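PDB 1ZUD: sulfur carrier protein ThiS adenylyltransferase from Escherichia coli, which catalyses the ATP-dependent adenylation of the C-terminal glycine of the sulfur carrier protein ThiS, a step in thiamine diphosphate biosynthesis. Local coordinates for residues G38-A43 with V194-T199; L112-A117 with A138-T144; A119-D124 with T144-A149; R132-N136 with G168-C172. All coordinates share one frame; numbering follows the deposited sequence.

Contact 1 of 4, residues G38-A43 with V194-T199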
loop_
_atom_site.group_PDB
_atom_site.type_symbol
_atom_site.label_atom_id
_atom_site.label_comp_id
_atom_site.label_asym_id
_atom_site.label_seq_id
_atom_site.Cartn_x
_atom_site.Cartn_y
_atom_site.Cartn_z
ATOM N N GLY C 38 -9.500 -10.182 -1.399
ATOM C CA GLY C 38 -8.976 -8.896 -0.960
ATOM C C GLY C 38 -7.714 -8.475 -1.729
ATOM O O GLY C 38 -7.421 -7.272 -1.952
ATOM N N LEU C 39 -6.912 -9.449 -2.127
ATOM C CA LEU C 39 -5.676 -9.089 -2.845
ATOM C C LEU C 39 -5.985 -8.914 -4.330
ATOM O O LEU C 39 -5.514 -7.996 -5.019
ATOM C CB LEU C 39 -4.643 -10.247 -2.752
ATOM C CG LEU C 39 -4.091 -10.556 -1.366
ATOM C CD1 LEU C 39 -3.256 -11.887 -1.407
ATOM C CD2 LEU C 39 -3.173 -9.345 -0.966
ATOM N N GLY C 40 -6.742 -9.872 -4.825
ATOM C CA GLY C 40 -7.006 -9.896 -6.237
ATOM C C GLY C 40 -7.901 -8.818 -6.795
ATOM O O GLY C 40 -7.655 -8.384 -7.936
ATOM N N THR C 41 -8.923 -8.404 -6.045
ATOM C CA THR C 41 -9.800 -7.391 -6.644
ATOM C C THR C 41 -9.069 -6.043 -6.884
ATOM O O THR C 41 -9.195 -5.502 -7.968
ATOM C CB THR C 41 -11.091 -7.191 -5.816
ATOM O OG1 THR C 41 -10.765 -6.878 -4.468
ATOM C CG2 THR C 41 -11.927 -8.454 -5.841
ATOM N N PRO C 42 -8.292 -5.493 -5.915
ATOM C CA PRO C 42 -7.634 -4.220 -6.302
ATOM C C PRO C 42 -6.564 -4.458 -7.359
ATOM O O PRO C 42 -6.369 -3.605 -8.242
ATOM C CB PRO C 42 -7.004 -3.693 -5.026
ATOM C CG PRO C 42 -6.957 -4.886 -4.134
ATOM C CD PRO C 42 -8.028 -5.833 -4.506
ATOM N N ALA C 43 -5.848 -5.584 -7.287
ATOM C CA ALA C 43 -4.834 -5.808 -8.324
ATOM C C ALA C 43 -5.479 -5.826 -9.716
ATOM O O ALA C 43 -4.980 -5.213 -10.675
ATOM C CB ALA C 43 -4.070 -7.133 -8.078
ATOM N N VAL C 194 -5.096 -5.684 3.376
ATOM C CA VAL C 194 -5.015 -6.655 2.291
ATOM C C VAL C 194 -5.065 -5.859 0.967
ATOM O O VAL C 194 -4.449 -6.230 -0.046
ATOM C CB VAL C 194 -6.142 -7.769 2.374
ATOM C CG1 VAL C 194 -7.559 -7.177 2.239
ATOM C CG2 VAL C 194 -5.949 -8.731 1.226
ATOM N N GLY C 195 -5.791 -4.750 0.972
ATOM C CA GLY C 195 -5.880 -3.911 -0.226
ATOM C C GLY C 195 -4.513 -3.321 -0.610
ATOM O O GLY C 195 -4.169 -3.310 -1.807
ATOM N N VAL C 196 -3.740 -2.841 0.363
ATOM C CA VAL C 196 -2.469 -2.290 -0.027
ATOM C C VAL C 196 -1.540 -3.368 -0.613
ATOM O O VAL C 196 -0.837 -3.096 -1.592
ATOM C CB VAL C 196 -1.690 -1.557 1.104
ATOM C CG1 VAL C 196 -2.515 -0.408 1.641
ATOM C CG2 VAL C 196 -1.255 -2.477 2.166
ATOM N N MET C 197 -1.614 -4.587 -0.090
ATOM C CA MET C 197 -0.754 -5.672 -0.613
ATOM C C MET C 197 -1.146 -6.011 -2.031
ATOM O O MET C 197 -0.293 -6.209 -2.892
ATOM C CB MET C 197 -0.844 -6.927 0.283
ATOM C CG MET C 197 -0.500 -6.650 1.766
ATOM S SD MET C 197 1.033 -5.687 2.093
ATOM C CE MET C 197 2.293 -6.836 1.293
ATOM N N GLY C 198 -2.453 -6.086 -2.311
ATOM C CA GLY C 198 -2.810 -6.401 -3.680
ATOM C C GLY C 198 -2.483 -5.273 -4.638
ATOM O O GLY C 198 -2.107 -5.513 -5.791
ATOM N N THR C 199 -2.667 -4.029 -4.194
ATOM C CA THR C 199 -2.332 -2.886 -5.060
ATOM C C THR C 199 -0.812 -2.916 -5.342
ATOM O O THR C 199 -0.358 -2.600 -6.471
ATOM C CB THR C 199 -2.728 -1.543 -4.371
ATOM O OG1 THR C 199 -4.127 -1.598 -4.113
ATOM C CG2 THR C 199 -2.463 -0.315 -5.296
#

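Contact 2 of 4, residues L112-A117 with A138-T144. With NA (sodium ion), chain J.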
loop_
_atom_site.group_PDB
_atom_site.type_symbol
_atom_site.label_atom_id
_atom_site.label_comp_id
_atom_site.label_asym_id
_atom_site.label_seq_id
_atom_site.Cartn_x
_atom_site.Cartn_y
_atom_site.Cartn_z
ATOM N N LEU C 112 -4.029 -25.394 -14.507
ATOM C CA LEU C 112 -3.162 -24.382 -13.909
ATOM C C LEU C 112 -1.914 -24.190 -14.801
ATOM O O LEU C 112 -1.510 -23.047 -15.164
ATOM C CB LEU C 112 -2.747 -24.832 -12.494
ATOM C CG LEU C 112 -1.605 -24.036 -11.863
ATOM C CD1 LEU C 112 -2.048 -22.568 -11.650
ATOM C CD2 LEU C 112 -1.218 -24.660 -10.499
ATOM N N LYS C 113 -1.300 -25.316 -15.167
ATOM C CA LYS C 113 -0.118 -25.260 -16.011
ATOM C C LYS C 113 -0.360 -24.519 -17.322
ATOM O O LYS C 113 0.480 -23.766 -17.785
ATOM C CB LYS C 113 0.379 -26.687 -16.325
ATOM C CG LYS C 113 1.123 -27.337 -15.153
ATOM C CD LYS C 113 1.518 -28.757 -15.533
ATOM C CE LYS C 113 2.607 -29.336 -14.628
ATOM N NZ LYS C 113 2.049 -29.982 -13.401
ATOM N N ASP C 114 -1.523 -24.726 -17.930
ATOM C CA ASP C 114 -1.779 -24.081 -19.179
ATOM C C ASP C 114 -1.979 -22.583 -19.000
ATOM O O ASP C 114 -1.537 -21.794 -19.851
ATOM C CB ASP C 114 -3.006 -24.711 -19.870
ATOM C CG ASP C 114 -3.233 -24.156 -21.274
ATOM O OD1 ASP C 114 -4.013 -23.182 -21.415
ATOM O OD2 ASP C 114 -2.618 -24.676 -22.240
ATOM N N ALA C 115 -2.637 -22.181 -17.906
ATOM C CA ALA C 115 -2.837 -20.740 -17.674
ATOM C C ALA C 115 -1.479 -20.074 -17.307
ATOM O O ALA C 115 -1.160 -18.949 -17.730
ATOM C CB ALA C 115 -3.867 -20.528 -16.510
ATOM N N VAL C 116 -0.672 -20.765 -16.530
ATOM C CA VAL C 116 0.620 -20.192 -16.193
ATOM C C VAL C 116 1.463 -20.058 -17.449
ATOM O O VAL C 116 2.126 -19.051 -17.660
ATOM C CB VAL C 116 1.327 -21.076 -15.132
ATOM C CG1 VAL C 116 2.808 -20.642 -14.906
ATOM C CG2 VAL C 116 0.568 -20.921 -13.843
ATOM N N ALA C 117 1.434 -21.057 -18.319
ATOM C CA ALA C 117 2.280 -20.985 -19.527
ATOM C C ALA C 117 1.914 -19.790 -20.412
ATOM O O ALA C 117 2.774 -19.077 -20.886
ATOM C CB ALA C 117 2.175 -22.281 -20.323
ATOM N N ALA C 138 4.449 -24.543 -10.538
ATOM C CA ALA C 138 4.149 -24.349 -11.955
ATOM C C ALA C 138 4.935 -23.180 -12.538
ATOM O O ALA C 138 5.443 -23.281 -13.654
ATOM C CB ALA C 138 2.618 -24.090 -12.182
ATOM N N CYS C 139 5.024 -22.062 -11.799
ATOM C CA CYS C 139 5.757 -20.918 -12.310
ATOM C C CYS C 139 7.241 -21.253 -12.518
ATOM O O CYS C 139 7.829 -20.856 -13.529
ATOM C CB CYS C 139 5.622 -19.719 -11.325
ATOM S SG CYS C 139 3.881 -19.036 -11.461
ATOM N N VAL C 140 7.848 -21.941 -11.552
ATOM C CA VAL C 140 9.277 -22.253 -11.739
ATOM C C VAL C 140 9.481 -23.207 -12.948
ATOM O O VAL C 140 10.354 -22.972 -13.791
ATOM C CB VAL C 140 9.868 -22.890 -10.472
ATOM C CG1 VAL C 140 11.313 -23.396 -10.734
ATOM C CG2 VAL C 140 9.860 -21.848 -9.315
ATOM N N ALA C 141 8.623 -24.227 -13.062
ATOM C CA ALA C 141 8.753 -25.207 -14.157
ATOM C C ALA C 141 8.512 -24.567 -15.511
ATOM O O ALA C 141 9.060 -25.010 -16.527
ATOM C CB ALA C 141 7.758 -26.422 -13.955
ATOM N N LEU C 142 7.686 -23.523 -15.543
ATOM C CA LEU C 142 7.376 -22.883 -16.812
ATOM C C LEU C 142 8.105 -21.571 -16.927
ATOM O O LEU C 142 7.802 -20.761 -17.806
ATOM C CB LEU C 142 5.853 -22.681 -16.942
ATOM C CG LEU C 142 4.908 -23.678 -17.674
ATOM C CD1 LEU C 142 5.625 -24.930 -18.194
ATOM C CD2 LEU C 142 3.752 -24.053 -16.774
ATOM N N ASN C 143 9.062 -21.330 -16.027
ATOM C CA ASN C 143 9.860 -20.104 -16.144
ATOM C C ASN C 143 9.036 -18.799 -16.253
ATOM O O ASN C 143 9.346 -17.927 -17.071
ATOM C CB ASN C 143 10.698 -20.248 -17.394
ATOM C CG ASN C 143 12.130 -19.991 -17.134
ATOM O OD1 ASN C 143 12.650 -20.385 -16.085
ATOM N ND2 ASN C 143 12.790 -19.316 -18.070
ATOM N N THR C 144 7.991 -18.664 -15.434
ATOM C CA THR C 144 7.110 -17.483 -15.505
ATOM C C THR C 144 7.225 -16.748 -14.164
ATOM O O THR C 144 7.124 -17.374 -13.116
ATOM C CB THR C 144 5.638 -17.955 -15.744
ATOM O OG1 THR C 144 5.580 -18.659 -17.008
ATOM C CG2 THR C 144 4.631 -16.775 -15.731
HETATM NA NA NA J . 4.071 -18.182 -18.844
HETATM O O HOH W 1 5.501 -20.080 -19.699
HETATM O O HOH W 2 5.643 -16.906 -20.157
#

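Contact 3 of 4, residues A119-D124 with T144-A149. With NA (sodium ion), chain J.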
loop_
_atom_site.group_PDB
_atom_site.type_symbol
_atom_site.label_atom_id
_atom_site.label_comp_id
_atom_site.label_asym_id
_atom_site.label_seq_id
_atom_site.Cartn_x
_atom_site.Cartn_y
_atom_site.Cartn_z
ATOM N N ALA C 119 0.451 -16.948 -19.470
ATOM C CA ALA C 119 0.667 -15.630 -18.829
ATOM C C ALA C 119 2.129 -15.163 -18.885
ATOM O O ALA C 119 3.063 -15.987 -18.859
ATOM C CB ALA C 119 0.228 -15.680 -17.339
ATOM N N ASP C 120 2.332 -13.848 -18.991
ATOM C CA ASP C 120 3.706 -13.295 -18.909
ATOM C C ASP C 120 4.104 -13.183 -17.450
ATOM O O ASP C 120 5.307 -13.184 -17.073
ATOM C CB ASP C 120 3.755 -11.930 -19.550
ATOM C CG ASP C 120 3.510 -12.010 -21.046
ATOM O OD1 ASP C 120 4.301 -12.716 -21.712
ATOM O OD2 ASP C 120 2.534 -11.400 -21.548
ATOM N N VAL C 121 3.107 -13.048 -16.595
ATOM C CA VAL C 121 3.405 -12.967 -15.146
ATOM C C VAL C 121 2.188 -13.437 -14.388
ATOM O O VAL C 121 1.050 -13.218 -14.829
ATOM C CB VAL C 121 3.775 -11.509 -14.684
ATOM C CG1 VAL C 121 2.655 -10.527 -15.005
ATOM C CG2 VAL C 121 3.993 -11.500 -13.167
ATOM N N VAL C 122 2.419 -14.066 -13.248
ATOM C CA VAL C 122 1.303 -14.592 -12.465
ATOM C C VAL C 122 1.187 -13.848 -11.122
ATOM O O VAL C 122 2.207 -13.583 -10.450
ATOM C CB VAL C 122 1.516 -16.118 -12.205
ATOM C CG1 VAL C 122 0.413 -16.691 -11.220
ATOM C CG2 VAL C 122 1.524 -16.879 -13.528
ATOM N N LEU C 123 -0.041 -13.475 -10.744
ATOM C CA LEU C 123 -0.234 -12.877 -9.415
ATOM C C LEU C 123 -0.923 -13.922 -8.564
ATOM O O LEU C 123 -2.042 -14.393 -8.897
ATOM C CB LEU C 123 -1.109 -11.620 -9.422
ATOM C CG LEU C 123 -0.812 -10.348 -10.183
ATOM C CD1 LEU C 123 -1.291 -9.100 -9.398
ATOM C CD2 LEU C 123 0.623 -10.283 -10.506
ATOM N N ASP C 124 -0.230 -14.354 -7.508
ATOM C CA ASP C 124 -0.797 -15.319 -6.557
ATOM C C ASP C 124 -1.553 -14.507 -5.472
ATOM O O ASP C 124 -0.955 -13.883 -4.621
ATOM C CB ASP C 124 0.290 -16.164 -5.894
ATOM C CG ASP C 124 -0.209 -16.929 -4.653
ATOM O OD1 ASP C 124 -1.440 -17.113 -4.456
ATOM O OD2 ASP C 124 0.658 -17.352 -3.851
ATOM N N THR C 144 7.991 -18.664 -15.434
ATOM C CA THR C 144 7.110 -17.483 -15.505
ATOM C C THR C 144 7.225 -16.748 -14.164
ATOM O O THR C 144 7.124 -17.374 -13.116
ATOM C CB THR C 144 5.638 -17.955 -15.744
ATOM O OG1 THR C 144 5.580 -18.659 -17.008
ATOM C CG2 THR C 144 4.631 -16.775 -15.731
ATOM N N PRO C 145 7.495 -15.426 -14.196
ATOM C CA PRO C 145 7.621 -14.611 -12.994
ATOM C C PRO C 145 6.377 -14.754 -12.130
ATOM O O PRO C 145 5.249 -14.839 -12.644
ATOM C CB PRO C 145 7.762 -13.173 -13.538
ATOM C CG PRO C 145 8.200 -13.326 -14.935
ATOM C CD PRO C 145 7.681 -14.638 -15.441
ATOM N N LEU C 146 6.572 -14.745 -10.823
ATOM C CA LEU C 146 5.471 -14.891 -9.882
ATOM C C LEU C 146 5.505 -13.753 -8.827
ATOM O O LEU C 146 6.535 -13.495 -8.177
ATOM C CB LEU C 146 5.533 -16.300 -9.194
ATOM C CG LEU C 146 4.581 -16.567 -8.007
ATOM C CD1 LEU C 146 3.131 -16.473 -8.468
ATOM C CD2 LEU C 146 4.823 -17.936 -7.405
ATOM N N ILE C 147 4.390 -13.040 -8.689
ATOM C CA ILE C 147 4.317 -11.967 -7.693
ATOM C C ILE C 147 3.323 -12.459 -6.685
ATOM O O ILE C 147 2.138 -12.622 -6.976
ATOM C CB ILE C 147 3.870 -10.617 -8.353
ATOM C CG1 ILE C 147 4.912 -10.211 -9.403
ATOM C CG2 ILE C 147 3.743 -9.519 -7.286
ATOM C CD1 ILE C 147 4.496 -9.059 -10.364
ATOM N N THR C 148 3.779 -12.666 -5.464
ATOM C CA THR C 148 2.894 -13.226 -4.472
ATOM C C THR C 148 2.742 -12.364 -3.255
ATOM O O THR C 148 3.691 -11.735 -2.822
ATOM C CB THR C 148 3.411 -14.684 -4.018
ATOM O OG1 THR C 148 2.543 -15.212 -3.001
ATOM C CG2 THR C 148 4.851 -14.604 -3.426
ATOM N N ALA C 149 1.554 -12.366 -2.670
ATOM C CA ALA C 149 1.335 -11.553 -1.458
ATOM C C ALA C 149 0.300 -12.210 -0.567
ATOM O O ALA C 149 -0.418 -13.071 -1.004
ATOM C CB ALA C 149 0.886 -10.120 -1.853
HETATM NA NA NA J . 4.071 -18.182 -18.844
HETATM O O HOH W 2 5.643 -16.906 -20.157
HETATM O O HOH W 1 5.501 -20.080 -19.699
#

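Contact 4 of 4, residues R132-N136 with G168-C172. With ZN (zinc ion), chain H.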
loop_
_atom_site.group_PDB
_atom_site.type_symbol
_atom_site.label_atom_id
_atom_site.label_comp_id
_atom_site.label_asym_id
_atom_site.label_seq_id
_atom_site.Cartn_x
_atom_site.Cartn_y
_atom_site.Cartn_z
ATOM N N ARG C 132 -0.821 -22.171 -2.986
ATOM C CA ARG C 132 0.322 -21.332 -3.227
ATOM C C ARG C 132 1.521 -22.200 -3.608
ATOM O O ARG C 132 2.272 -21.835 -4.513
ATOM C CB ARG C 132 0.651 -20.475 -1.986
ATOM C CG ARG C 132 -0.388 -19.330 -1.679
ATOM C CD ARG C 132 -0.090 -18.665 -0.333
ATOM N NE ARG C 132 -1.026 -17.587 0.002
ATOM C CZ ARG C 132 -0.982 -16.364 -0.539
ATOM N NH1 ARG C 132 -0.056 -16.039 -1.449
ATOM N NH2 ARG C 132 -1.837 -15.442 -0.146
ATOM N N GLN C 133 1.717 -23.331 -2.943
ATOM C CA GLN C 133 2.867 -24.162 -3.353
ATOM C C GLN C 133 2.691 -24.685 -4.787
ATOM O O GLN C 133 3.664 -24.723 -5.570
ATOM C CB GLN C 133 3.054 -25.351 -2.391
ATOM C CG GLN C 133 3.387 -24.921 -0.990
ATOM C CD GLN C 133 4.841 -24.483 -0.850
ATOM O OE1 GLN C 133 5.572 -24.399 -1.839
ATOM N NE2 GLN C 133 5.257 -24.187 0.387
ATOM N N GLU C 134 1.443 -25.032 -5.165
ATOM C CA GLU C 134 1.201 -25.560 -6.506
ATOM C C GLU C 134 1.496 -24.497 -7.574
ATOM O O GLU C 134 2.041 -24.796 -8.621
ATOM C CB GLU C 134 -0.264 -26.106 -6.672
ATOM C CG GLU C 134 -0.300 -27.340 -7.626
ATOM C CD GLU C 134 -1.667 -27.682 -8.280
ATOM O OE1 GLU C 134 -2.728 -27.463 -7.660
ATOM O OE2 GLU C 134 -1.669 -28.208 -9.419
ATOM N N ILE C 135 1.100 -23.247 -7.320
ATOM C CA ILE C 135 1.335 -22.166 -8.252
ATOM C C ILE C 135 2.841 -21.883 -8.424
ATOM O O ILE C 135 3.316 -21.664 -9.542
ATOM C CB ILE C 135 0.612 -20.856 -7.760
ATOM C CG1 ILE C 135 -0.919 -21.041 -7.868
ATOM C CG2 ILE C 135 1.026 -19.652 -8.607
ATOM C CD1 ILE C 135 -1.723 -19.954 -6.975
ATOM N N ASN C 136 3.558 -21.867 -7.302
ATOM C CA ASN C 136 4.974 -21.633 -7.309
ATOM C C ASN C 136 5.676 -22.735 -8.129
ATOM O O ASN C 136 6.577 -22.444 -8.934
ATOM C CB ASN C 136 5.516 -21.644 -5.886
ATOM C CG ASN C 136 7.057 -21.607 -5.841
ATOM O OD1 ASN C 136 7.662 -20.589 -6.124
ATOM N ND2 ASN C 136 7.683 -22.743 -5.495
ATOM N N GLY C 168 15.973 -18.019 -5.174
ATOM C CA GLY C 168 15.100 -19.110 -4.821
ATOM C C GLY C 168 13.636 -18.887 -5.215
ATOM O O GLY C 168 13.294 -18.018 -6.002
ATOM N N CYS C 169 12.759 -19.649 -4.607
ATOM C CA CYS C 169 11.353 -19.573 -4.986
ATOM C C CYS C 169 10.520 -19.572 -3.694
ATOM O O CYS C 169 11.077 -19.441 -2.550
ATOM C CB CYS C 169 11.027 -20.807 -5.901
ATOM S SG CYS C 169 10.963 -22.349 -4.992
ATOM N N TYR C 170 9.210 -19.731 -3.826
ATOM C CA TYR C 170 8.351 -19.641 -2.611
ATOM C C TYR C 170 8.651 -20.808 -1.663
ATOM O O TYR C 170 8.637 -20.672 -0.422
ATOM C CB TYR C 170 6.868 -19.692 -3.006
ATOM C CG TYR C 170 5.873 -19.509 -1.858
ATOM C CD1 TYR C 170 5.439 -18.237 -1.471
ATOM C CD2 TYR C 170 5.308 -20.615 -1.236
ATOM C CE1 TYR C 170 4.432 -18.077 -0.485
ATOM C CE2 TYR C 170 4.336 -20.474 -0.282
ATOM C CZ TYR C 170 3.896 -19.207 0.088
ATOM O OH TYR C 170 2.903 -19.138 1.025
ATOM N N ARG C 171 8.937 -21.956 -2.271
ATOM C CA ARG C 171 9.259 -23.168 -1.520
ATOM C C ARG C 171 10.638 -23.083 -0.838
ATOM O O ARG C 171 10.863 -23.795 0.133
ATOM C CB ARG C 171 9.170 -24.401 -2.450
ATOM C CG ARG C 171 9.723 -25.720 -1.878
ATOM C CD ARG C 171 8.812 -26.376 -0.884
ATOM N NE ARG C 171 9.406 -27.601 -0.330
ATOM C CZ ARG C 171 10.496 -27.642 0.442
ATOM N NH1 ARG C 171 11.176 -26.534 0.784
ATOM N NH2 ARG C 171 10.904 -28.807 0.913
ATOM N N CYS C 172 11.539 -22.219 -1.282
ATOM C CA CYS C 172 12.838 -22.091 -0.559
ATOM C C CYS C 172 12.614 -21.430 0.798
ATOM O O CYS C 172 13.309 -21.702 1.782
ATOM C CB CYS C 172 13.867 -21.224 -1.307
ATOM S SG CYS C 172 14.490 -21.910 -2.880
HETATM ZN ZN ZN H . 13.146 -23.066 -4.345
#

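Contact 1 of 4, residues G38-A43 with V194-T199
With chi1 at 63°, V194 turns CG2 anti to its own backbone N and sets it on the G38-L39 peptide, while CG1 takes the remaining place between N and the carbonyl carbon and rests beside G38 CA. L39 answers with CG anti to its carbonyl carbon (chi1 -66°), which sets CG beside V194 CG2, with CD2 reaching on to the helix. There CD2 meets V194 CG2 at 3.6 Å and lies equally near M197 CB; V194 CG2 also comes within 3.5 Å of G38 C. Further along, G198 lets the backbones close in: its CA stands 4.0 Å from L39 CA and gives a CA-H...O contact of 3.4 Å to L39 O. Without a side chain, G198 leaves room for that carbonyl. Beyond it, A43 CB packs on G198 O, and the P42 ring lies over G195 and T199, its CB 3.7 Å from T199 OG1. That hydroxyl bonds back to G195 O at 2.9 Å, on the face of the carbonyl opposite to T199 N. Replacing V194 by alanine would probably uncover the G38-L39 peptide and leave L39 CD2 with M197 CB as its remaining apolar neighbour across the contact. L39 and V194 also pack on G65 and G66 of the ThiS chain, respectively. Segment 38-43, with G38 of the ATP site, belongs to the glycine-rich turn and helix 40-50 that follow strand 30-34 in a Rossmann-type nucleotide-binding fold.

Contact 2 of 4, residues L112-A117 with A138-T144
V116 O, A117 O and T144 OG1 converge on one sodium ion, joining the end of helix 109-118 to the turn that follows helix 129-141. The distances are 2.4 Å from sodium to V116 O, 2.6 Å to A117 O and 2.4 Å to T144 OG1; two waters and A119 O complete six ligands. T144 reaches the ion because OG1 stands anti to its carbonyl carbon (chi1 -61°), which leaves CG2 alongside. The same hydroxyl bonds to L142 O at 3.2 Å, lying well above that carbonyl's plane, and one of the sodium waters donates to L142 O as well. Away from the ion, V116 is the apolar centre of the contact. Its CG1 lies 3.9 Å from C139 SG and also touches L142 CD2, while CG2 faces A138 CB at 4.1 Å. L142 reaches across to helix 109-118, with CD2 3.4 Å from K113 O and CG against A117 CB. The turn is shaped by a Schellman motif that ends helix 129-141: N143, with positive phi, is its C-prime residue, T144 N returns to C139 O, and N143 N to V140 O. Outside the pair, L32 of strand 30-34 backs V116, and V122 of strand 121-124 touches C139 and T144. All the protein ligands are neutral oxygens, so the cation would probably be stabilised by carbonyl and hydroxyl dipoles, with the carbonyls at the C-terminal end of helix 109-118 contributing favourably.

Contact 3 of 4, residues A119-D124 with T144-A149
Strand 121-124 and the 146-149 part of strand 146-152 are the parallel pair of a beta-alpha-beta crossover whose connecting helix is 129-141. The segment axes lie 4.8 Å apart and 12° from parallel. Three backbone bonds hold the register: V122 N to P145 O (3.0 Å), I147 N to V122 O (2.9 Å, almost straight at 176°) and D124 N to I147 O (3.0 Å). On one face L123 and I147 run side by side, with L123 CD2 3.9 Å from I147 CB; V121 CG2 meets I147 CD1 from across. On the face of V122, L146, D124 and T148, L146 CD1 lies against V122 CG1 and D124 CB. D124 extends its carboxylate, CG anti to the backbone N (chi1 166°), beside T148, where D124 OD2 and T148 OG1 stand 3.0 Å apart. D124 OD1 is hydrogen-bonded to T126 OG1, and OD2 forms a salt bridge to R132. At the start of the pair, T144 CG2 packs against A119 O, itself a sodium ligand, and P145 CD against D120 O. Helix 129-141 covers the V122 face and helix 191-210 the L123 face, while strands 30-34 and 155-161 flank the pair in the sheet.

Contact 4 of 4, residues R132-N136 with G168-C172
The Y170 ring receives the Q133 amide at its edge: Q133 CD lies in the ring plane, 3.9 Å from Y170 CD2, and the two planes stand 75° apart. R132 crosses the ring obliquely, its CD 3.3 Å from Y170 OH, with guanidinium and ring planes only 15° apart. The W174 ring also meets that of Y170. Y170 CG stands anti to its backbone N (chi1 -176°), which directs the ring toward helix 129-141. Q133 OE1 also touches R171 CB, while NE2 bonds to the carbonyls of W174 and D176. R132 has its charge partner in D124, and its NE bonds to A64 O of the ThiS chain. C169 and C172 form one CxxC arm of the Cys4 zinc site that C240 and C243 complete; C169, the N-cap residue of helix 170-173, has SG 2.4 Å from zinc. N136 grips this arm with both ends of its amide. OD1 accepts Y170 N at 2.9 Å, the donor standing well above the carbonyl plane, and ND2 gives C169 SG a 3.3 Å bond lying close to the amide plane. A leucine in place of N136 would probably leave Y170 N and the zinc-bound sulfur of C169 without these partners. C169 N in turn donates to C172 SG at 3.3 Å.

Overall arrangement
Contact 3 is the hub, its centre about 6 Å from that of the chain. Contact 2, about 9 Å from it between centres, shares T144 and the sodium ion with it; contact 4, about 11 Å away, uses the same helix 129-141 as contact 2 and reaches contact 3 through R132. Contact 1 lies about 14 Å from contact 3, where L39 CD1 touches A149 O and A43 CB touches L123 CD1. Along the chain, contacts 2, 3 and 4 are nested inside the loop closed by contact 1, and their segments alternate. Contact 4, through helix 129-141, ties the parallel, nucleotide-binding half of the mixed sheet to the zinc site. ThiS touches contacts 1 and 4.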